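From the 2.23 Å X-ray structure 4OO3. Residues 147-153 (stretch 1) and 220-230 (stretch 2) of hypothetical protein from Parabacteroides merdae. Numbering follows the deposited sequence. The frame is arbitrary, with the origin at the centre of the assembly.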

ATOM      1  N   ASP A 147      -3.367   3.912  -8.073  1.00 25.76           N
ATOM      2  CA  ASP A 147      -2.355   3.762  -7.033  1.00 25.66           C
ATOM      3  C   ASP A 147      -1.827   2.328  -6.936  1.00 26.40           C
ATOM      4  O   ASP A 147      -2.231   1.454  -7.689  1.00 27.95           O
ATOM      5  CB  ASP A 147      -2.809   4.346  -5.675  1.00 24.79           C
ATOM      6  CG  ASP A 147      -4.006   3.632  -5.064  1.00 25.89           C
ATOM      7  OD1 ASP A 147      -4.456   2.577  -5.569  1.00 25.85           O
ATOM      8  OD2 ASP A 147      -4.490   4.151  -4.034  1.00 24.84           O
ATOM      9  N   ILE A 148      -0.896   2.111  -6.019  1.00 28.09           N
ATOM     10  CA  ILE A 148      -0.115   0.893  -5.980  1.00 28.30           C
ATOM     11  C   ILE A 148      -0.413   0.087  -4.711  1.00 28.83           C
ATOM     12  O   ILE A 148       0.218   0.293  -3.670  1.00 29.27           O
ATOM     13  CB  ILE A 148       1.385   1.240  -6.087  1.00 28.21           C
ATOM     14  CG1 ILE A 148       1.627   2.044  -7.373  1.00 28.68           C
ATOM     15  CG2 ILE A 148       2.229  -0.032  -6.070  1.00 28.59           C
ATOM     16  CD1 ILE A 148       2.983   2.711  -7.462  1.00 29.49           C
HETATM   17  N   MSE A 149      -1.389  -0.819  -4.820  1.00 27.94           N
HETATM   18  CA  MSE A 149      -1.783  -1.715  -3.734  1.00 26.37           C
HETATM   19  C   MSE A 149      -1.072  -3.044  -3.900  1.00 27.44           C
HETATM   20  O   MSE A 149      -1.606  -3.988  -4.475  1.00 24.04           O
HETATM   21  CB  MSE A 149      -3.302  -1.919  -3.742  1.00 23.37           C
HETATM   22  CG  MSE A 149      -4.077  -0.619  -3.561  1.00 22.06           C
HETATM   23 SE   MSE A 149      -3.838   0.053  -1.729  0.75 19.66          SE
HETATM   24  CE  MSE A 149      -2.617   1.543  -2.077  1.00 20.98           C
ATOM     25  N   THR A 150       0.141  -3.126  -3.372  1.00 29.42           N
ATOM     26  CA  THR A 150       0.978  -4.318  -3.521  1.00 30.44           C
ATOM     27  C   THR A 150       0.467  -5.569  -2.780  1.00 31.45           C
ATOM     28  O   THR A 150       0.660  -6.690  -3.248  1.00 31.09           O
ATOM     29  CB  THR A 150       2.410  -4.016  -3.047  1.00 29.49           C
ATOM     30  OG1 THR A 150       2.364  -3.389  -1.758  1.00 27.88           O
ATOM     31  CG2 THR A 150       3.112  -3.086  -4.024  1.00 27.65           C
ATOM     32  N   GLU A 151      -0.201  -5.373  -1.648  1.00 31.91           N
ATOM     33  CA  GLU A 151      -0.534  -6.480  -0.743  1.00 33.30           C
ATOM     34  C   GLU A 151      -1.628  -7.388  -1.281  1.00 31.66           C
ATOM     35  O   GLU A 151      -1.817  -8.499  -0.781  1.00 30.07           O
ATOM     36  CB  GLU A 151      -0.924  -5.942   0.637  1.00 35.40           C
ATOM     37  CG  GLU A 151       0.144  -5.054   1.254  1.00 38.10           C
ATOM     38  CD  GLU A 151       1.529  -5.672   1.151  1.00 43.68           C
ATOM     39  OE1 GLU A 151       1.724  -6.770   1.726  1.00 45.09           O
ATOM     40  OE2 GLU A 151       2.407  -5.076   0.482  1.00 41.25           O
ATOM     41  N   ARG A 152      -2.335  -6.918  -2.303  1.00 29.17           N
ATOM     42  CA  ARG A 152      -3.266  -7.752  -3.047  1.00 27.93           C
ATOM     43  C   ARG A 152      -2.590  -8.951  -3.698  1.00 29.63           C
ATOM     44  O   ARG A 152      -3.238  -9.955  -3.991  1.00 29.17           O
ATOM     45  CB  ARG A 152      -3.899  -6.936  -4.159  1.00 26.37           C
ATOM     46  CG  ARG A 152      -4.755  -5.789  -3.683  1.00 26.55           C
ATOM     47  CD  ARG A 152      -5.367  -5.113  -4.885  1.00 27.85           C
ATOM     48  NE  ARG A 152      -6.182  -3.969  -4.515  1.00 27.11           N
ATOM     49  CZ  ARG A 152      -6.767  -3.170  -5.393  1.00 28.98           C
ATOM     50  NH1 ARG A 152      -6.607  -3.378  -6.692  1.00 29.13           N
ATOM     51  NH2 ARG A 152      -7.505  -2.151  -4.973  1.00 31.83           N
ATOM     52  N   ASN A 153      -1.294  -8.820  -3.969  1.00 31.17           N
ATOM     53  CA  ASN A 153      -0.549  -9.828  -4.706  1.00 31.89           C
ATOM     54  C   ASN A 153       0.201 -10.789  -3.801  1.00 33.98           C
ATOM     55  O   ASN A 153       0.762 -11.769  -4.275  1.00 35.70           O
ATOM     56  CB  ASN A 153       0.418  -9.135  -5.652  1.00 32.67           C
ATOM     57  CG  ASN A 153      -0.299  -8.267  -6.671  1.00 32.53           C
ATOM     58  OD1 ASN A 153      -1.346  -8.645  -7.186  1.00 31.57           O
ATOM     59  ND2 ASN A 153       0.258  -7.103  -6.967  1.00 33.22           N
ATOM     60  N   THR A 220      -2.260   2.488   6.642  1.00 28.82           N
ATOM     61  CA  THR A 220      -3.673   2.080   6.760  1.00 27.17           C
ATOM     62  C   THR A 220      -4.347   1.967   5.391  1.00 27.70           C
ATOM     63  O   THR A 220      -5.308   1.211   5.214  1.00 28.80           O
ATOM     64  CB  THR A 220      -4.512   3.090   7.574  1.00 27.18           C
ATOM     65  OG1 THR A 220      -4.370   4.395   6.998  1.00 28.47           O
ATOM     66  CG2 THR A 220      -4.084   3.123   9.041  1.00 27.67           C
ATOM     67  N   THR A 221      -3.878   2.760   4.439  1.00 27.58           N
ATOM     68  CA  THR A 221      -4.342   2.658   3.057  1.00 28.56           C
ATOM     69  C   THR A 221      -4.336   1.191   2.617  1.00 27.49           C
ATOM     70  O   THR A 221      -5.360   0.673   2.194  1.00 26.69           O
ATOM     71  CB  THR A 221      -3.468   3.534   2.139  1.00 29.72           C
ATOM     72  OG1 THR A 221      -3.633   4.903   2.519  1.00 31.89           O
ATOM     73  CG2 THR A 221      -3.850   3.389   0.673  1.00 34.64           C
ATOM     74  N   HIS A 222      -3.193   0.523   2.763  1.00 28.49           N
ATOM     75  CA  HIS A 222      -3.089  -0.907   2.449  1.00 28.60           C
ATOM     76  C   HIS A 222      -4.126  -1.745   3.201  1.00 28.98           C
ATOM     77  O   HIS A 222      -4.735  -2.646   2.619  1.00 25.78           O
ATOM     78  CB  HIS A 222      -1.711  -1.457   2.811  1.00 27.73           C
ATOM     79  CG  HIS A 222      -0.591  -0.910   1.988  1.00 28.48           C
ATOM     80  ND1 HIS A 222      -0.626  -0.865   0.611  1.00 29.70           N
ATOM     81  CD2 HIS A 222       0.614  -0.410   2.350  1.00 30.71           C
ATOM     82  CE1 HIS A 222       0.504  -0.350   0.159  1.00 30.95           C
ATOM     83  NE2 HIS A 222       1.274  -0.065   1.195  1.00 32.81           N
ATOM     84  N   LEU A 223      -4.303  -1.472   4.495  1.00 27.53           N
ATOM     85  CA  LEU A 223      -5.148  -2.330   5.330  1.00 26.38           C
ATOM     86  C   LEU A 223      -6.613  -2.130   4.981  1.00 25.82           C
ATOM     87  O   LEU A 223      -7.355  -3.095   4.840  1.00 26.10           O
ATOM     88  CB  LEU A 223      -4.891  -2.097   6.825  1.00 27.37           C
ATOM     89  CG  LEU A 223      -3.451  -2.315   7.297  1.00 28.22           C
ATOM     90  CD1 LEU A 223      -3.349  -2.123   8.803  1.00 30.14           C
ATOM     91  CD2 LEU A 223      -2.932  -3.695   6.900  1.00 28.85           C
ATOM     92  N   VAL A 224      -7.008  -0.875   4.800  1.00 26.39           N
ATOM     93  CA  VAL A 224      -8.368  -0.539   4.399  1.00 26.34           C
ATOM     94  C   VAL A 224      -8.694  -1.158   3.039  1.00 27.20           C
ATOM     95  O   VAL A 224      -9.792  -1.698   2.846  1.00 28.83           O
ATOM     96  CB  VAL A 224      -8.581   0.994   4.385  1.00 27.08           C
ATOM     97  CG1 VAL A 224      -9.835   1.381   3.608  1.00 27.28           C
ATOM     98  CG2 VAL A 224      -8.669   1.514   5.811  1.00 27.11           C
ATOM     99  N   ASP A 225      -7.735  -1.089   2.114  1.00 25.84           N
ATOM    100  CA  ASP A 225      -7.869  -1.708   0.801  1.00 24.76           C
ATOM    101  C   ASP A 225      -8.029  -3.212   0.917  1.00 26.03           C
ATOM    102  O   ASP A 225      -8.829  -3.797   0.206  1.00 25.42           O
ATOM    103  CB  ASP A 225      -6.656  -1.412  -0.083  1.00 24.87           C
ATOM    104  CG  ASP A 225      -6.811  -1.981  -1.495  1.00 26.28           C
ATOM    105  OD1 ASP A 225      -7.701  -1.503  -2.224  1.00 24.59           O
ATOM    106  OD2 ASP A 225      -6.050  -2.906  -1.873  1.00 25.26           O
ATOM    107  N   LEU A 226      -7.269  -3.839   1.811  1.00 28.00           N
ATOM    108  CA  LEU A 226      -7.390  -5.280   1.991  1.00 29.23           C
ATOM    109  C   LEU A 226      -8.772  -5.681   2.502  1.00 30.36           C
ATOM    110  O   LEU A 226      -9.325  -6.664   2.010  1.00 31.37           O
ATOM    111  CB  LEU A 226      -6.308  -5.844   2.915  1.00 29.45           C
ATOM    112  CG  LEU A 226      -4.919  -6.026   2.321  1.00 29.54           C
ATOM    113  CD1 LEU A 226      -4.063  -6.817   3.295  1.00 31.41           C
ATOM    114  CD2 LEU A 226      -4.954  -6.712   0.963  1.00 30.32           C
ATOM    115  N   VAL A 227      -9.341  -4.946   3.467  1.00 29.10           N
ATOM    116  CA  VAL A 227     -10.659  -5.358   3.983  1.00 29.06           C
ATOM    117  C   VAL A 227     -11.716  -5.288   2.870  1.00 29.07           C
ATOM    118  O   VAL A 227     -12.532  -6.189   2.759  1.00 29.35           O
ATOM    119  CB  VAL A 227     -11.107  -4.739   5.360  1.00 28.56           C
ATOM    120  CG1 VAL A 227     -10.033  -3.899   6.026  1.00 28.29           C
ATOM    121  CG2 VAL A 227     -12.450  -4.020   5.284  1.00 27.48           C
ATOM    122  N   GLN A 228     -11.658  -4.261   2.026  1.00 31.18           N
ATOM    123  CA  GLN A 228     -12.511  -4.177   0.828  1.00 30.67           C
ATOM    124  C   GLN A 228     -12.257  -5.337  -0.140  1.00 30.84           C
ATOM    125  O   GLN A 228     -13.180  -6.014  -0.583  1.00 29.89           O
ATOM    126  CB  GLN A 228     -12.264  -2.857   0.083  1.00 30.77           C
ATOM    127  CG  GLN A 228     -12.645  -1.607   0.866  1.00 32.06           C
ATOM    128  CD  GLN A 228     -12.382  -0.312   0.108  1.00 33.21           C
ATOM    129  OE1 GLN A 228     -11.723  -0.290  -0.950  1.00 31.32           O
ATOM    130  NE2 GLN A 228     -12.895   0.785   0.651  1.00 31.70           N
ATOM    131  N   TRP A 229     -10.987  -5.552  -0.458  1.00 30.60           N
ATOM    132  CA  TRP A 229     -10.593  -6.481  -1.508  1.00 31.02           C
ATOM    133  C   TRP A 229     -10.754  -7.958  -1.103  1.00 32.45           C
ATOM    134  O   TRP A 229     -11.200  -8.789  -1.903  1.00 29.91           O
ATOM    135  CB  TRP A 229      -9.152  -6.171  -1.918  1.00 31.37           C
ATOM    136  CG  TRP A 229      -8.713  -6.831  -3.157  1.00 31.19           C
ATOM    137  CD1 TRP A 229      -8.983  -6.444  -4.443  1.00 33.18           C
ATOM    138  CD2 TRP A 229      -7.912  -7.999  -3.247  1.00 31.05           C
ATOM    139  NE1 TRP A 229      -8.394  -7.310  -5.328  1.00 30.59           N
ATOM    140  CE2 TRP A 229      -7.734  -8.279  -4.619  1.00 31.73           C
ATOM    141  CE3 TRP A 229      -7.328  -8.846  -2.302  1.00 31.68           C
ATOM    142  CZ2 TRP A 229      -6.998  -9.368  -5.062  1.00 31.78           C
ATOM    143  CZ3 TRP A 229      -6.598  -9.926  -2.747  1.00 32.51           C
ATOM    144  CH2 TRP A 229      -6.438 -10.176  -4.114  1.00 31.36           C
ATOM    145  N   GLU A 230     -10.402  -8.284   0.135  1.00 33.31           N
ATOM    146  CA  GLU A 230     -10.558  -9.653   0.632  1.00 34.93           C
ATOM    147  C   GLU A 230     -12.003  -9.990   1.006  1.00 33.47           C
ATOM    148  O   GLU A 230     -12.497 -11.062   0.676  1.00 35.93           O
ATOM    149  CB  GLU A 230      -9.683  -9.881   1.857  1.00 34.63           C
ATOM    150  CG  GLU A 230      -8.191  -9.860   1.585  1.00 36.03           C
ATOM    151  CD  GLU A 230      -7.379  -9.739   2.859  1.00 35.52           C
ATOM    152  OE1 GLU A 230      -7.946  -9.369   3.904  1.00 38.90           O
ATOM    153  OE2 GLU A 230      -6.168 -10.002   2.825  1.00 40.80           O
TER
HETATM  154  O   HOH W   1      -1.608  -2.863  -0.818  1.00 29.50           O

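Residues 147-153 pack against one side of the helix formed by residues 220-230, and the contact buries 513 Å² in total. Asp 147 stands just short of the interface: its OD2 comes no nearer than 4.8 Å, to Thr 221 CG2. The CA-to-CB bond of Ile 148 points away from the helix, so this residue touches it through its backbone: Ile 148 O lies 3.9 Å from His 222 CE1, at the edge of the imidazole.

Met 149, present as selenomethionine, extends along the helix surface. Its CE reaches within 3.5 Å of Thr 221 CG2, an apolar contact, while its CG lies 3.5 Å from Asp 225 OD2. The selenium approaches the His 222 ring obliquely, with SE 4.1 Å from ND1.

Thr 150 contributes mainly within its own stretch. Its OG1 donates a hydrogen bond to Glu 151 OE2 (2.8 Å), which ties back the curled, m/m side chain of Glu 151. The aliphatic part of that side chain covers one face of His 222, with Glu 151 CG 4.3 Å from His 222 CG, and Glu 151 CB packs 4.1 Å from Leu 226 CD2. A water bridges Glu 151 and His 222, accepting from Glu 151 N (3.0 Å) and hydrogen-bonding to His 222 ND1 (2.6 Å).

Arg 152 has the largest covered area of stretch 1. Its extended side chain presents two donors to one carboxylate: NE bonds to Asp 225 OD2 at 2.9 Å and NH2 to Asp 225 OD1 at 2.8 Å, a bidentate salt bridge made at the guanidinium edge. This leaves the guanidinium face free to stack on Trp 229, with planes only 2° apart and centres 4.7 Å apart. Arg 152 CD adds a CH-pi contact, 3.8 Å from the centroid of the five-membered ring of Trp 229. The CA-to-CB bond of Asn 153 points away from the helix, and although the end of the side chain comes nearer, it makes no contact.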